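Local coordinates for protein putative acyl-CoA N-acyltransferase (Klebsiella pneumoniae subsp. pneumoniae, PDB 3LOD) that probably transfers an acyl group from acyl-CoA to an as yet unidentified acceptor, as members of the GNAT acetyltransferase family do, at residues I50-R55 against L96-A101; R79-I82 against H86-Q89; L113-G116 against A122-L125; L39-L44 against A66-E71. All blocks are in the same frame, centred on the assembly; numbering follows the deposited sequence.

Interaction 1. Residues I50-R55 against L96-A101; sequences IALAIR and LAALEA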
loop_
_atom_site.group_PDB
_atom_site.type_symbol
_atom_site.label_atom_id
_atom_site.label_comp_id
_atom_site.label_asym_id
_atom_site.label_seq_id
_atom_site.Cartn_x
_atom_site.Cartn_y
_atom_site.Cartn_z
ATOM N N ILE A 50 0.123 -9.095 3.902
ATOM C CA ILE A 50 1.428 -8.504 4.181
ATOM C C ILE A 50 1.190 -7.052 4.551
ATOM O O ILE A 50 0.493 -6.316 3.819
ATOM C CB ILE A 50 2.359 -8.515 2.950
ATOM C CG1 ILE A 50 2.772 -9.934 2.575
ATOM C CG2 ILE A 50 3.610 -7.638 3.150
ATOM C CD1 ILE A 50 3.159 -9.983 1.097
ATOM N N ALA A 51 1.801 -6.634 5.651
ATOM C CA ALA A 51 1.644 -5.299 6.142
ATOM C C ALA A 51 2.995 -4.837 6.658
ATOM O O ALA A 51 3.663 -5.547 7.442
ATOM C CB ALA A 51 0.658 -5.308 7.249
ATOM N N LEU A 52 3.375 -3.636 6.245
ATOM C CA LEU A 52 4.686 -3.048 6.583
ATOM C C LEU A 52 4.574 -1.599 7.064
ATOM O O LEU A 52 3.610 -0.900 6.703
ATOM C CB LEU A 52 5.587 -3.064 5.341
ATOM C CG LEU A 52 5.946 -4.403 4.681
ATOM C CD1 LEU A 52 6.909 -4.223 3.478
ATOM C CD2 LEU A 52 6.502 -5.420 5.674
ATOM N N ALA A 53 5.569 -1.138 7.822
ATOM C CA ALA A 53 5.630 0.279 8.281
ATOM C C ALA A 53 6.980 0.904 7.993
ATOM O O ALA A 53 7.990 0.198 7.962
ATOM C CB ALA A 53 5.345 0.367 9.752
ATOM N N ILE A 54 7.007 2.220 7.780
ATOM C CA ILE A 54 8.270 2.959 7.745
ATOM C C ILE A 54 8.393 3.817 8.960
ATOM O O ILE A 54 7.467 4.546 9.341
ATOM C CB ILE A 54 8.368 3.915 6.591
ATOM C CG1 ILE A 54 7.437 3.526 5.514
ATOM C CG2 ILE A 54 9.788 3.954 5.963
ATOM C CD1 ILE A 54 7.069 4.764 4.767
ATOM N N ARG A 55 9.580 3.781 9.536
ATOM C CA ARG A 55 9.833 4.349 10.825
ATOM C C ARG A 55 10.924 5.351 10.674
ATOM O O ARG A 55 11.881 5.149 9.933
ATOM C CB ARG A 55 10.229 3.246 11.802
ATOM C CG ARG A 55 9.462 1.936 11.577
ATOM C CD ARG A 55 9.569 0.929 12.728
ATOM N NE ARG A 55 8.600 1.297 13.751
ATOM C CZ ARG A 55 7.462 0.657 14.034
ATOM N NH1 ARG A 55 7.117 -0.463 13.400
ATOM N NH2 ARG A 55 6.684 1.145 14.999
ATOM N N LEU A 96 6.942 0.939 -1.119
ATOM C CA LEU A 96 6.504 0.211 -2.304
ATOM C C LEU A 96 7.473 -0.921 -2.698
ATOM O O LEU A 96 7.041 -2.073 -2.870
ATOM C CB LEU A 96 6.307 1.211 -3.440
ATOM C CG LEU A 96 5.862 0.662 -4.782
ATOM C CD1 LEU A 96 4.494 0.029 -4.621
ATOM C CD2 LEU A 96 5.819 1.758 -5.845
ATOM N N ALA A 97 8.772 -0.641 -2.788
ATOM C CA ALA A 97 9.740 -1.687 -3.178
ATOM C C ALA A 97 9.779 -2.810 -2.162
ATOM O O ALA A 97 10.042 -3.956 -2.488
ATOM C CB ALA A 97 11.095 -1.109 -3.323
ATOM N N ALA A 98 9.518 -2.464 -0.911
ATOM C CA ALA A 98 9.635 -3.416 0.169
ATOM C C ALA A 98 8.419 -4.332 0.178
ATOM O O ALA A 98 8.543 -5.522 0.535
ATOM C CB ALA A 98 9.786 -2.701 1.480
ATOM N N LEU A 99 7.250 -3.803 -0.218
ATOM C CA LEU A 99 6.030 -4.602 -0.290
ATOM C C LEU A 99 6.113 -5.557 -1.491
ATOM O O LEU A 99 5.705 -6.725 -1.437
ATOM C CB LEU A 99 4.791 -3.693 -0.417
ATOM C CG LEU A 99 4.374 -2.915 0.851
ATOM C CD1 LEU A 99 3.540 -1.700 0.491
ATOM C CD2 LEU A 99 3.589 -3.801 1.779
ATOM N N GLU A 100 6.633 -5.034 -2.586
ATOM C CA GLU A 100 6.896 -5.859 -3.758
ATOM C C GLU A 100 7.847 -6.971 -3.361
ATOM O O GLU A 100 7.593 -8.166 -3.641
ATOM C CB GLU A 100 7.477 -5.012 -4.907
ATOM C CG GLU A 100 6.547 -3.908 -5.334
ATOM C CD GLU A 100 7.126 -3.059 -6.450
ATOM O OE1 GLU A 100 8.365 -3.075 -6.656
ATOM O OE2 GLU A 100 6.329 -2.374 -7.130
ATOM N N ALA A 101 8.939 -6.627 -2.687
ATOM C CA ALA A 101 9.889 -7.730 -2.370
ATOM C C ALA A 101 9.154 -8.822 -1.566
ATOM O O ALA A 101 9.277 -10.014 -1.873
ATOM C CB ALA A 101 11.205 -7.258 -1.679
#
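The packing of helix 91-104 on the central sheet of a GNAT fold is carried here by L99 and A98, which meet I50 and L52 of strand 49-55. Strand and helix run nearly antiparallel, at 151°, with the axes of the two short segments 9.2 Å apart at closest approach. I50 and L52, two residues apart, both direct their side chains at the helix, whereas the methyl of A51 turns to the other side of the sheet. L99 fits between the two: its CD2 lies 4.1 Å from I50 CG2, and the leucines slide past each other in opposite directions. Side chain against side chain the contact is apolar, and three of its four residues are buried. M77 of strand 74-82 also touches L99, and L95, one turn earlier on the helix, touches L52. In L52, CG stands beside the backbone N (chi1 -61°) and CD1 prolongs the chain in extended form (chi2 -178°), which carries this methyl up to the helix. There L52 CD1 meets L99 CD2 and A98 CB, both at 3.8 Å, and the peptide that follows A98, 3.6 Å from A98 O.

Interaction 2. Residues R79-I82 against H86-Q89; sequences RVYI and HRGQ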
loop_
_atom_site.group_PDB
_atom_site.type_symbol
_atom_site.label_atom_id
_atom_site.label_comp_id
_atom_site.label_asym_id
_atom_site.label_seq_id
_atom_site.Cartn_x
_atom_site.Cartn_y
_atom_site.Cartn_z
ATOM N N ARG A 79 -4.158 0.446 1.501
ATOM C CA ARG A 79 -3.843 1.114 2.745
ATOM C C ARG A 79 -2.472 1.686 2.801
ATOM O O ARG A 79 -1.854 1.640 3.853
ATOM C CB ARG A 79 -4.036 0.212 3.968
ATOM C CG ARG A 79 -5.379 -0.513 4.098
ATOM C CD ARG A 79 -6.582 0.351 3.771
ATOM N NE ARG A 79 -7.642 0.203 4.752
ATOM C CZ ARG A 79 -8.445 1.210 5.062
ATOM N NH1 ARG A 79 -9.393 1.057 6.001
ATOM N NH2 ARG A 79 -8.262 2.389 4.439
ATOM N N VAL A 80 -2.009 2.273 1.712
ATOM C CA VAL A 80 -0.716 2.950 1.656
ATOM C C VAL A 80 -0.832 4.408 2.052
ATOM O O VAL A 80 -1.652 5.160 1.489
ATOM C CB VAL A 80 -0.151 2.858 0.198
ATOM C CG1 VAL A 80 1.186 3.599 0.049
ATOM C CG2 VAL A 80 0.009 1.408 -0.145
ATOM N N TYR A 81 0.015 4.866 2.957
ATOM C CA TYR A 81 -0.038 6.263 3.406
ATOM C C TYR A 81 1.312 6.595 3.981
ATOM O O TYR A 81 1.935 5.721 4.629
ATOM C CB TYR A 81 -1.022 6.341 4.529
ATOM C CG TYR A 81 -1.141 7.689 5.218
ATOM C CD1 TYR A 81 -1.851 8.769 4.608
ATOM C CD2 TYR A 81 -0.629 7.877 6.516
ATOM C CE1 TYR A 81 -2.014 10.017 5.299
ATOM C CE2 TYR A 81 -0.793 9.109 7.206
ATOM C CZ TYR A 81 -1.487 10.168 6.576
ATOM O OH TYR A 81 -1.676 11.371 7.221
ATOM N N ILE A 82 1.753 7.837 3.775
ATOM C CA ILE A 82 2.963 8.406 4.398
ATOM C C ILE A 82 2.527 9.696 5.061
ATOM O O ILE A 82 1.921 10.570 4.395
ATOM C CB ILE A 82 3.977 8.849 3.325
ATOM C CG1 ILE A 82 4.379 7.706 2.391
ATOM C CG2 ILE A 82 5.146 9.603 3.963
ATOM C CD1 ILE A 82 4.968 6.476 3.091
ATOM N N HIS A 86 6.673 13.720 6.352
ATOM C CA HIS A 86 7.784 12.889 5.926
ATOM C C HIS A 86 7.876 12.684 4.417
ATOM O O HIS A 86 8.810 12.044 3.909
ATOM C CB HIS A 86 7.816 11.598 6.733
ATOM C CG HIS A 86 8.141 11.838 8.171
ATOM N ND1 HIS A 86 7.196 12.256 9.087
ATOM C CD2 HIS A 86 9.329 11.830 8.829
ATOM C CE1 HIS A 86 7.773 12.420 10.263
ATOM N NE2 HIS A 86 9.069 12.164 10.133
ATOM N N ARG A 87 6.930 13.296 3.704
ATOM C CA ARG A 87 6.912 13.329 2.247
ATOM C C ARG A 87 8.016 14.208 1.650
ATOM O O ARG A 87 8.682 14.960 2.374
ATOM C CB ARG A 87 5.541 13.810 1.787
ATOM C CG ARG A 87 4.439 12.897 2.237
ATOM C CD ARG A 87 3.121 13.462 1.892
ATOM N NE ARG A 87 2.063 12.622 2.435
ATOM C CZ ARG A 87 0.772 12.899 2.303
ATOM N NH1 ARG A 87 0.423 14.004 1.649
ATOM N NH2 ARG A 87 -0.170 12.115 2.858
ATOM N N GLY A 88 8.217 14.115 0.335
ATOM C CA GLY A 88 9.216 14.918 -0.356
ATOM C C GLY A 88 10.593 14.275 -0.432
ATOM O O GLY A 88 11.564 14.916 -0.904
ATOM N N GLN A 89 10.689 13.023 0.034
ATOM C CA GLN A 89 11.990 12.337 0.152
ATOM C C GLN A 89 11.943 10.843 -0.120
ATOM O O GLN A 89 12.721 10.078 0.467
ATOM C CB GLN A 89 12.660 12.630 1.501
ATOM C CG GLN A 89 11.941 12.056 2.701
ATOM C CD GLN A 89 12.537 12.532 3.996
ATOM O OE1 GLN A 89 11.825 12.979 4.875
ATOM N NE2 GLN A 89 13.855 12.452 4.117
#
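Two guanidinium nitrogens of R87 converge on the single acceptor I82 O: R87 NE lies 2.8 Å and NH2 3.0 Å from it. The oxygen sits close to the guanidinium plane, and NH2 approaches it nearly along the C=O axis (164°), whereas NE is tilted from the carbonyl plane. Both N-H bonds are bent, as expected when two donors share one acceptor. Stretched out along its length, the R87 side chain reaches this carbonyl by running past the branch methyl of I82, with R87 CG 3.8 Å from I82 CG2. Beyond the carbonyl, R87 NH2 comes within 3.7 Å of Y81 CE1; ring and guanidinium stand almost perpendicular. Y81 packs against L19, A22 and L23 of helix 14-26. On the loop side, H86 leans on I82 with its CB, 4.3 Å from I82 CG2, and its ND1 makes a weak hydrogen bond to D83. Between strand 74-82 and helix 91-104, R87 falls at the Q/R position of the Q/R-x-x-G-x-G/A signature, only partly kept here; in GNAT relatives this loop binds the CoA pyrophosphate, and it probably does so here.

Interaction 3. Residues L113-G116 against A122-L125; sequences LETG and AIAL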
loop_
_atom_site.group_PDB
_atom_site.type_symbol
_atom_site.label_atom_id
_atom_site.label_comp_id
_atom_site.label_asym_id
_atom_site.label_seq_id
_atom_site.Cartn_x
_atom_site.Cartn_y
_atom_site.Cartn_z
ATOM N N LEU A 113 -3.955 -2.474 -7.777
ATOM C CA LEU A 113 -4.487 -1.606 -6.744
ATOM C C LEU A 113 -5.635 -0.798 -7.293
ATOM O O LEU A 113 -5.702 -0.557 -8.506
ATOM C CB LEU A 113 -3.370 -0.665 -6.172
ATOM C CG LEU A 113 -2.778 0.217 -7.265
ATOM C CD1 LEU A 113 -3.596 1.502 -7.404
ATOM C CD2 LEU A 113 -1.312 0.525 -7.103
ATOM N N GLU A 114 -6.517 -0.370 -6.389
ATOM C CA GLU A 114 -7.550 0.627 -6.661
ATOM C C GLU A 114 -7.248 1.844 -5.749
ATOM O O GLU A 114 -7.027 1.664 -4.563
ATOM C CB GLU A 114 -8.931 0.010 -6.343
ATOM C CG GLU A 114 -10.193 0.886 -6.602
ATOM C CD GLU A 114 -10.409 2.058 -5.604
ATOM O OE1 GLU A 114 -10.432 1.869 -4.349
ATOM O OE2 GLU A 114 -10.580 3.202 -6.101
ATOM N N THR A 115 -7.196 3.056 -6.308
ATOM C CA THR A 115 -7.404 4.312 -5.539
ATOM C C THR A 115 -8.323 5.273 -6.257
ATOM O O THR A 115 -8.458 5.211 -7.477
ATOM C CB THR A 115 -6.141 5.210 -5.384
ATOM O OG1 THR A 115 -5.227 4.974 -6.473
ATOM C CG2 THR A 115 -5.505 5.080 -3.986
ATOM N N GLY A 116 -8.844 6.244 -5.505
ATOM C CA GLY A 116 -9.643 7.319 -6.093
ATOM C C GLY A 116 -8.841 8.209 -7.029
ATOM O O GLY A 116 -7.610 8.329 -6.887
ATOM N N ALA A 122 -0.372 9.508 -5.023
ATOM C CA ALA A 122 -0.215 8.085 -5.006
ATOM C C ALA A 122 -0.180 7.659 -6.417
ATOM O O ALA A 122 0.613 6.813 -6.784
ATOM C CB ALA A 122 -1.376 7.446 -4.329
ATOM N N ILE A 123 -1.068 8.224 -7.222
ATOM C CA ILE A 123 -1.211 7.739 -8.573
ATOM C C ILE A 123 0.105 7.951 -9.305
ATOM O O ILE A 123 0.557 7.080 -10.053
ATOM C CB ILE A 123 -2.337 8.455 -9.322
ATOM C CG1 ILE A 123 -3.704 7.892 -8.904
ATOM C CG2 ILE A 123 -2.170 8.240 -10.812
ATOM C CD1 ILE A 123 -4.906 8.764 -9.356
ATOM N N ALA A 124 0.731 9.109 -9.082
ATOM C CA ALA A 124 2.012 9.405 -9.732
ATOM C C ALA A 124 3.125 8.512 -9.191
ATOM O O ALA A 124 4.009 8.128 -9.939
ATOM C CB ALA A 124 2.378 10.840 -9.579
ATOM N N LEU A 125 3.099 8.201 -7.898
ATOM C CA LEU A 125 4.115 7.307 -7.358
ATOM C C LEU A 125 4.033 5.943 -8.079
ATOM O O LEU A 125 5.043 5.411 -8.538
ATOM C CB LEU A 125 3.941 7.142 -5.871
ATOM C CG LEU A 125 4.675 5.918 -5.324
ATOM C CD1 LEU A 125 6.155 6.173 -5.343
ATOM C CD2 LEU A 125 4.274 5.692 -3.925
#
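The I123 side chain reaches toward G116 because CG1 stands beside the backbone N (chi1 -78°) and CD1 continues the chain in extended form (chi2 167°). This puts the terminal methyl next to a backbone oxygen: I123 CD1 is 3.7 Å from G116 O. One carbon further back, I123 CG1 passes T115 OG1 at 4.1 Å, an ordinary van der Waals distance. The threonine torsion is well away from a staggered value, and it sets OG1 on the side of I123, while T115 CG2 faces A122 CB across a looser gap of 4.8 Å. The T115 and I123 side chains cross at a slant. Their CA atoms are 7.7 Å apart, so strand and helix meet through side chains and one carbonyl. In the GNAT fold this is the step from strand 110-116 into the following helix, 120-128, after which the chain enters the closing strands of the sheet. G116 brings no side chain to the contact; its backbone alone receives the isoleucine. On the neighbouring strand 146-152, V147 pairs by backbone hydrogen bonding with T115; it also touches I123 and adds an apolar neighbour to these two oxygens. Further along the helix, the backbone carbonyl of I123 accepts a hydrogen bond from the hydroxyl of T127, one turn on.

Interaction 4. Residues L39-L44 against A66-E71; sequences LDLSQL and AIVLSE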
loop_
_atom_site.group_PDB
_atom_site.type_symbol
_atom_site.label_atom_id
_atom_site.label_comp_id
_atom_site.label_asym_id
_atom_site.label_seq_id
_atom_site.Cartn_x
_atom_site.Cartn_y
_atom_site.Cartn_z
ATOM N N LEU A 39 -10.419 -0.556 9.526
ATOM C CA LEU A 39 -11.365 -1.644 9.849
ATOM C C LEU A 39 -11.066 -3.060 9.146
ATOM O O LEU A 39 -10.436 -3.961 9.780
ATOM C CB LEU A 39 -12.836 -1.128 9.680
ATOM C CG LEU A 39 -13.224 -0.226 8.468
ATOM C CD1 LEU A 39 -13.808 -1.024 7.225
ATOM C CD2 LEU A 39 -14.166 0.946 8.882
ATOM N N ASP A 40 -11.468 -3.234 7.866
ATOM C CA ASP A 40 -11.447 -4.567 7.174
ATOM C C ASP A 40 -10.131 -5.423 7.217
ATOM O O ASP A 40 -10.214 -6.642 7.188
ATOM C CB ASP A 40 -12.075 -4.504 5.727
ATOM C CG ASP A 40 -12.785 -5.875 5.263
ATOM O OD1 ASP A 40 -13.651 -5.818 4.336
ATOM O OD2 ASP A 40 -12.503 -6.991 5.798
ATOM N N LEU A 41 -8.937 -4.849 7.286
ATOM C CA LEU A 41 -7.748 -5.723 7.200
ATOM C C LEU A 41 -7.562 -6.681 8.369
ATOM O O LEU A 41 -6.927 -7.722 8.230
ATOM C CB LEU A 41 -6.457 -4.933 6.995
ATOM C CG LEU A 41 -6.038 -4.409 5.621
ATOM C CD1 LEU A 41 -4.717 -3.743 5.753
ATOM C CD2 LEU A 41 -5.932 -5.483 4.594
ATOM N N SER A 42 -8.106 -6.324 9.524
ATOM C CA SER A 42 -7.903 -7.115 10.733
ATOM C C SER A 42 -8.601 -8.464 10.681
ATOM O O SER A 42 -8.106 -9.417 11.267
ATOM C CB SER A 42 -8.343 -6.327 11.964
ATOM O OG SER A 42 -9.437 -5.489 11.656
ATOM N N GLN A 43 -9.727 -8.546 9.964
ATOM C CA GLN A 43 -10.577 -9.760 9.913
ATOM C C GLN A 43 -9.969 -10.910 9.147
ATOM O O GLN A 43 -10.196 -12.068 9.476
ATOM C CB GLN A 43 -11.926 -9.493 9.235
ATOM C CG GLN A 43 -12.354 -8.042 9.124
ATOM C CD GLN A 43 -13.211 -7.547 10.282
ATOM O OE1 GLN A 43 -13.617 -6.381 10.298
ATOM N NE2 GLN A 43 -13.508 -8.427 11.241
ATOM N N LEU A 44 -9.229 -10.584 8.093
ATOM C CA LEU A 44 -8.813 -11.565 7.095
ATOM C C LEU A 44 -7.872 -12.613 7.671
ATOM O O LEU A 44 -7.160 -12.343 8.650
ATOM C CB LEU A 44 -8.156 -10.864 5.898
ATOM C CG LEU A 44 -9.024 -10.299 4.772
ATOM C CD1 LEU A 44 -10.229 -9.511 5.243
ATOM C CD2 LEU A 44 -8.176 -9.387 3.967
ATOM N N ALA A 66 0.041 -2.248 2.688
ATOM C CA ALA A 66 -0.312 -3.651 2.825
ATOM C C ALA A 66 -0.719 -4.270 1.500
ATOM O O ALA A 66 -1.167 -3.555 0.545
ATOM C CB ALA A 66 -1.412 -3.817 3.818
ATOM N N ILE A 67 -0.541 -5.582 1.436
ATOM C CA ILE A 67 -0.908 -6.347 0.260
ATOM C C ILE A 67 -1.710 -7.522 0.747
ATOM O O ILE A 67 -1.290 -8.232 1.677
ATOM C CB ILE A 67 0.331 -6.864 -0.483
ATOM C CG1 ILE A 67 1.031 -5.701 -1.165
ATOM C CG2 ILE A 67 -0.053 -7.960 -1.505
ATOM C CD1 ILE A 67 2.405 -6.054 -1.677
ATOM N N VAL A 68 -2.860 -7.721 0.116
ATOM C CA VAL A 68 -3.713 -8.878 0.363
ATOM C C VAL A 68 -3.520 -9.826 -0.796
ATOM O O VAL A 68 -3.810 -9.439 -1.947
ATOM C CB VAL A 68 -5.170 -8.465 0.357
ATOM C CG1 VAL A 68 -6.108 -9.733 0.450
ATOM C CG2 VAL A 68 -5.444 -7.458 1.478
ATOM N N LEU A 69 -3.029 -11.045 -0.500
ATOM C CA LEU A 69 -2.741 -12.098 -1.492
ATOM C C LEU A 69 -3.864 -13.112 -1.745
ATOM O O LEU A 69 -4.464 -13.643 -0.819
ATOM C CB LEU A 69 -1.561 -12.912 -1.039
ATOM C CG LEU A 69 -0.266 -12.275 -0.618
ATOM C CD1 LEU A 69 0.449 -13.320 0.227
ATOM C CD2 LEU A 69 0.454 -12.039 -1.884
ATOM N N SER A 70 -4.080 -13.448 -3.016
ATOM C CA SER A 70 -5.127 -14.355 -3.414
ATOM C C SER A 70 -4.478 -15.695 -3.711
ATOM O O SER A 70 -3.251 -15.793 -3.840
ATOM C CB SER A 70 -5.772 -13.812 -4.670
ATOM O OG SER A 70 -5.129 -14.325 -5.844
ATOM N N GLU A 71 -5.287 -16.737 -3.841
ATOM C CA GLU A 71 -4.680 -18.037 -4.075
ATOM C C GLU A 71 -4.233 -18.245 -5.537
ATOM O O GLU A 71 -3.522 -19.194 -5.821
ATOM C CB GLU A 71 -5.505 -19.213 -3.502
ATOM C CG GLU A 71 -6.979 -19.226 -3.879
ATOM C CD GLU A 71 -7.801 -20.195 -3.017
ATOM O OE1 GLU A 71 -7.954 -19.940 -1.794
ATOM O OE2 GLU A 71 -8.304 -21.199 -3.567
#
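L41 and V68 make the tight part of this contact: L41 CD2 lies 3.7 Å from V68 CG2, and the other branch of the leucine, CD1, rests 3.8 Å from A66 CB. With CG beside the backbone N (chi1 -80°), the leucine's two methyls fork over A66 and V68, two residues apart on the same face of the strand. L41 is buried, and R79 of the adjacent strand 74-82 also touches it. L44 joins more loosely, crossing V68 at about a right angle with L44 CD2 4.1 Å from V68 CG1. The face involved is the one opposite helix 91-104, for I67, between A66 and V68, points the other way and touches L99 and A103 of that helix. In GNAT enzymes the region after the first helix commonly helps to shape the acceptor side of the active site, and residues 30-38, just before this segment, are not modelled here. The solvent side is loose: L39 and D40 are exposed and poorly ordered, and residues 40-43 coil like a helix but lack its bonding pattern. S42 OG is placed 2.6 Å from L39 O, a hydrogen bond made doubtful by that disorder. Beyond the strand, S70 and E71 lie exposed.

All four contacts reach one sheet, from different sides and depths. Interaction 1 is the buried one, made by aliphatic side chains. Interaction 4 covers the other face of the sheet with a partly disordered loop and is equally apolar, but thins out to solvent. The two meet directly, since strands 49-55 and 61-69 are neighbours, joined by backbone bonding between I50 and I67. Interaction 2 alone relies on side-chain-to-backbone hydrogen bonds, in the partly buried turn between strand 74-82 and helix 91-104. Interaction 3 lies at the surface, on the strand next to 74-82, and is sparse and unbonded.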